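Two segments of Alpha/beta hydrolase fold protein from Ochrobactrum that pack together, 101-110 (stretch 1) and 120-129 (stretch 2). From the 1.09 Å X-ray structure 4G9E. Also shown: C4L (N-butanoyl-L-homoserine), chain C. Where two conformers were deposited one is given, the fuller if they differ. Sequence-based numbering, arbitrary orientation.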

# COMPACT_ATOMS: atom_id res chain seq x y z
N TRP A 101 -1.01 -1.19 -0.91
CA TRP A 101 -1.29 -2.49 -0.33
C TRP A 101 -1.34 -2.38 1.19
O TRP A 101 -0.31 -2.19 1.84
CB TRP A 101 -0.21 -3.49 -0.75
CG TRP A 101 -0.38 -4.83 -0.11
CD1 TRP A 101 -1.56 -5.48 0.13
CD2 TRP A 101 0.65 -5.67 0.40
NE1 TRP A 101 -1.31 -6.68 0.76
CE2 TRP A 101 0.04 -6.82 0.93
CE3 TRP A 101 2.05 -5.57 0.43
CZ2 TRP A 101 0.77 -7.86 1.50
CZ3 TRP A 101 2.77 -6.60 1.00
CH2 TRP A 101 2.14 -7.73 1.53
N SER A 102 -2.55 -2.51 1.74
CA SER A 102 -2.79 -2.65 3.16
C SER A 102 -2.34 -1.38 3.88
O SER A 102 -2.94 -0.35 3.65
CB SER A 102 -2.17 -3.95 3.68
OG SER A 102 -2.77 -4.28 4.92
N LEU A 103 -1.32 -1.42 4.74
CA LEU A 103 -0.78 -0.16 5.27
C LEU A 103 -0.56 0.83 4.13
O LEU A 103 -0.84 2.02 4.26
CB LEU A 103 0.53 -0.43 6.01
CG LEU A 103 1.35 0.79 6.41
CD1 LEU A 103 0.58 1.70 7.38
CD2 LEU A 103 2.68 0.36 7.02
N GLY A 104 -0.05 0.35 3.00
CA GLY A 104 0.18 1.21 1.85
C GLY A 104 -1.08 1.87 1.30
O GLY A 104 -1.03 2.99 0.78
N GLY A 105 -2.21 1.18 1.39
CA GLY A 105 -3.49 1.76 1.03
C GLY A 105 -3.90 2.88 1.97
O GLY A 105 -4.41 3.91 1.52
N HIS A 106 -3.70 2.69 3.27
CA HIS A 106 -3.97 3.75 4.23
C HIS A 106 -3.07 4.97 3.96
O HIS A 106 -3.51 6.12 4.06
CB HIS A 106 -3.75 3.24 5.66
CG HIS A 106 -4.68 2.13 6.05
ND1 HIS A 106 -6.00 2.34 6.39
CD2 HIS A 106 -4.47 0.80 6.14
CE1 HIS A 106 -6.56 1.17 6.68
NE2 HIS A 106 -5.66 0.22 6.53
N ILE A 107 -1.81 4.71 3.64
CA ILE A 107 -0.87 5.75 3.25
C ILE A 107 -1.37 6.48 2.00
O ILE A 107 -1.38 7.72 1.94
CB ILE A 107 0.54 5.18 3.04
CG1 ILE A 107 1.08 4.61 4.36
CG2 ILE A 107 1.48 6.22 2.42
CD1 ILE A 107 2.32 3.76 4.20
N GLY A 108 -1.82 5.72 1.00
CA GLY A 108 -2.37 6.31 -0.20
C GLY A 108 -3.55 7.24 0.07
O GLY A 108 -3.68 8.30 -0.54
N ILE A 109 -4.42 6.83 0.99
CA ILE A 109 -5.54 7.68 1.38
C ILE A 109 -5.04 9.00 1.99
O ILE A 109 -5.54 10.08 1.66
CB ILE A 109 -6.49 6.93 2.35
CG1 ILE A 109 -7.16 5.74 1.65
CG2 ILE A 109 -7.54 7.89 2.92
CD1 ILE A 109 -7.89 4.81 2.60
N GLU A 110 -4.03 8.92 2.86
CA GLU A 110 -3.45 10.14 3.42
C GLU A 110 -2.69 10.96 2.36
O GLU A 110 -2.49 12.15 2.53
CB GLU A 110 -2.57 9.82 4.63
CG GLU A 110 -3.30 9.10 5.78
CD GLU A 110 -4.39 9.94 6.43
OE1 GLU A 110 -4.34 11.19 6.34
OE2 GLU A 110 -5.31 9.35 7.03
N GLY A 120 -5.36 8.47 -9.74
CA GLY A 120 -6.27 7.49 -9.21
C GLY A 120 -5.58 6.79 -8.05
O GLY A 120 -4.36 6.84 -7.96
N LEU A 121 -6.37 6.15 -7.20
CA LEU A 121 -5.85 5.37 -6.08
C LEU A 121 -6.52 4.02 -6.06
O LEU A 121 -7.76 3.96 -6.03
CB LEU A 121 -6.15 6.09 -4.76
CG LEU A 121 -5.84 5.32 -3.47
CD1 LEU A 121 -4.36 5.08 -3.34
CD2 LEU A 121 -6.36 6.10 -2.27
N MET A 122 -5.74 2.94 -6.09
CA MET A 122 -6.28 1.59 -5.88
C MET A 122 -5.79 1.10 -4.53
O MET A 122 -4.61 1.20 -4.22
CB MET A 122 -5.83 0.63 -6.98
CG MET A 122 -6.32 -0.81 -6.75
SD MET A 122 -5.86 -1.99 -8.03
CE MET A 122 -6.98 -1.48 -9.32
N ILE A 123 -6.72 0.58 -3.73
CA ILE A 123 -6.40 0.06 -2.41
C ILE A 123 -6.80 -1.41 -2.29
O ILE A 123 -7.92 -1.81 -2.65
CB ILE A 123 -7.03 0.91 -1.28
CG1 ILE A 123 -8.56 1.00 -1.41
CG2 ILE A 123 -6.40 2.30 -1.26
CD1 ILE A 123 -9.24 1.70 -0.23
N THR A 124 -5.85 -2.20 -1.80
CA THR A 124 -5.99 -3.64 -1.65
C THR A 124 -5.55 -4.00 -0.25
O THR A 124 -4.45 -3.63 0.18
CB THR A 124 -5.10 -4.37 -2.67
OG1 THR A 124 -5.64 -4.16 -3.99
CG2 THR A 124 -5.00 -5.87 -2.38
N GLY A 125 -6.40 -4.72 0.48
CA GLY A 125 -6.08 -5.07 1.86
C GLY A 125 -6.29 -3.93 2.84
O GLY A 125 -5.74 -3.96 3.93
N THR A 126 -7.12 -2.96 2.46
CA THR A 126 -7.29 -1.71 3.18
C THR A 126 -8.76 -1.37 3.35
O THR A 126 -9.43 -1.04 2.37
CB THR A 126 -6.66 -0.56 2.37
OG1 THR A 126 -5.29 -0.86 2.09
CG2 THR A 126 -6.77 0.77 3.10
N PRO A 127 -9.27 -1.41 4.59
CA PRO A 127 -10.61 -0.87 4.85
C PRO A 127 -10.48 0.59 5.29
O PRO A 127 -9.85 0.86 6.31
CB PRO A 127 -11.10 -1.73 6.01
CG PRO A 127 -9.85 -2.08 6.77
CD PRO A 127 -8.69 -2.02 5.80
N PRO A 128 -11.05 1.54 4.52
CA PRO A 128 -11.02 2.92 5.01
C PRO A 128 -11.88 2.99 6.27
O PRO A 128 -13.06 2.64 6.23
CB PRO A 128 -11.65 3.71 3.85
CG PRO A 128 -11.42 2.84 2.64
CD PRO A 128 -11.62 1.44 3.17
N VAL A 129 -11.27 3.37 7.39
CA VAL A 129 -11.95 3.40 8.67
C VAL A 129 -11.62 4.67 9.41
O VAL A 129 -10.50 5.14 9.35
CB VAL A 129 -11.55 2.20 9.58
CG1 VAL A 129 -12.20 0.92 9.10
CG2 VAL A 129 -10.04 2.05 9.67
O1 C4L C . -0.51 -5.83 5.72
C4 C4L C . -0.61 -4.74 6.33
O2 C4L C . -0.08 -3.68 5.94
C3 C4L C . -1.40 -4.69 7.62
C2 C4L C . -2.46 -5.80 7.67
C1 C4L C . -2.93 -6.09 9.09
O3 C4L C . -1.89 -6.76 9.82
N1 C4L C . -2.09 -3.41 7.81
C5 C4L C . -1.67 -2.49 8.68
O4 C4L C . -0.69 -2.64 9.40
C6 C4L C . -2.47 -1.21 8.76
C7 C4L C . -2.75 -0.89 10.22
C8 C4L C . -3.64 -1.93 10.90
O HOH W 1 -4.77 -2.51 6.17

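Trp 101 and Thr 124 form a parallel beta bridge, with their CA atoms 5.0 Å apart. Their side chains lie on the same face of the sheet, where Trp 101 CD1 comes within 4.3 Å of Thr 124 CG2. The carbonyl oxygen of Thr 124 sits at the edge of the Trp 101 ring, near its plane. That oxygen also receives a CA-H...O contact from the tryptophan, with Trp 101 CA 3.4 Å from Thr 124 O.

The chain then turns sharply at Ser 102, which has a positive phi of 64° and a psi of -115°. Its backbone amide donates a hydrogen bond to the same carbonyl, Ser 102 N to Thr 124 O, at 2.7 Å. This bond links the end of the strand to the residue just before the helix. In the other direction, the hydroxyl of Thr 126 donates to the serine carbonyl, Thr 126 OG1 to Ser 102 O, at 2.9 Å. Ser 102 O also accepts the helical bond from His 106 N at 3.2 Å and a weak one from Gly 105 N at 2.8 Å. Ser 102 CA lies 3.3 Å from Gly 125 O in a second CA-H...O contact. Ser 102 occupies the N-cap position, but its side chain makes no capping bond. Instead Ser 102 OG faces the bound N-butanoyl-L-homoserine and lies 2.6 Å from its carboxylate carbon, C4L C4. Water 1 joins both stretches to the ligand. The oxygen of water 1 donates to Gly 125 O at 2.8 Å, accepts from C4L N1 at 3.3 Å, and is hydrogen-bonded to Ser 102 OG and His 106 NE2, each at 2.9 Å.

Leu 103 points away from stretch 2. Its amide instead binds the ligand, with Leu 103 N donating to C4L O2 at 2.8 Å.

Gly 105 lets the backbones come close. Gly 105 CA is 4.8 Å from the CA of Ile 123, 3.4 Å from Thr 126 OG1 and 3.7 Å from Ile 123 CG2. A CB placed ideally on Gly 105 would lie 2.0 Å from Thr 126 OG1, a clash.

The CA-to-CB bond of His 106 points sideways, but its ring reaches stretch 2. The methyl of Thr 126 lies over one ring face in a CH-pi contact, with Thr 126 CG2 3.5 Å from the centroid of the His 106 ring and 7° off the ring normal. Pro 127 O approaches the ring edge, 3.3 Å from His 106 CE1.

At Gly 108, about one turn later, a CB would again point toward stretch 2, but the backbones are farther apart: Gly 108 CA is 6.9 Å from Leu 121 CA. An ideal CB on Gly 108 would clash with Leu 121 CD1 at 2.7 Å. Leu 121 points toward the helix, and its CD2 is 3.8 Å from Gly 108 C.

Ile 109 completes the contact with apolar packing. Ile 109 CG1 is 4.0 Å from Leu 121 CD2. Ile 109 CD1 meets Pro 128 CG at 4.0 Å, Thr 126 CG2 at 4.2 Å and Ile 123 CD1 at 4.4 Å. Glu 110 makes no contact with stretch 2.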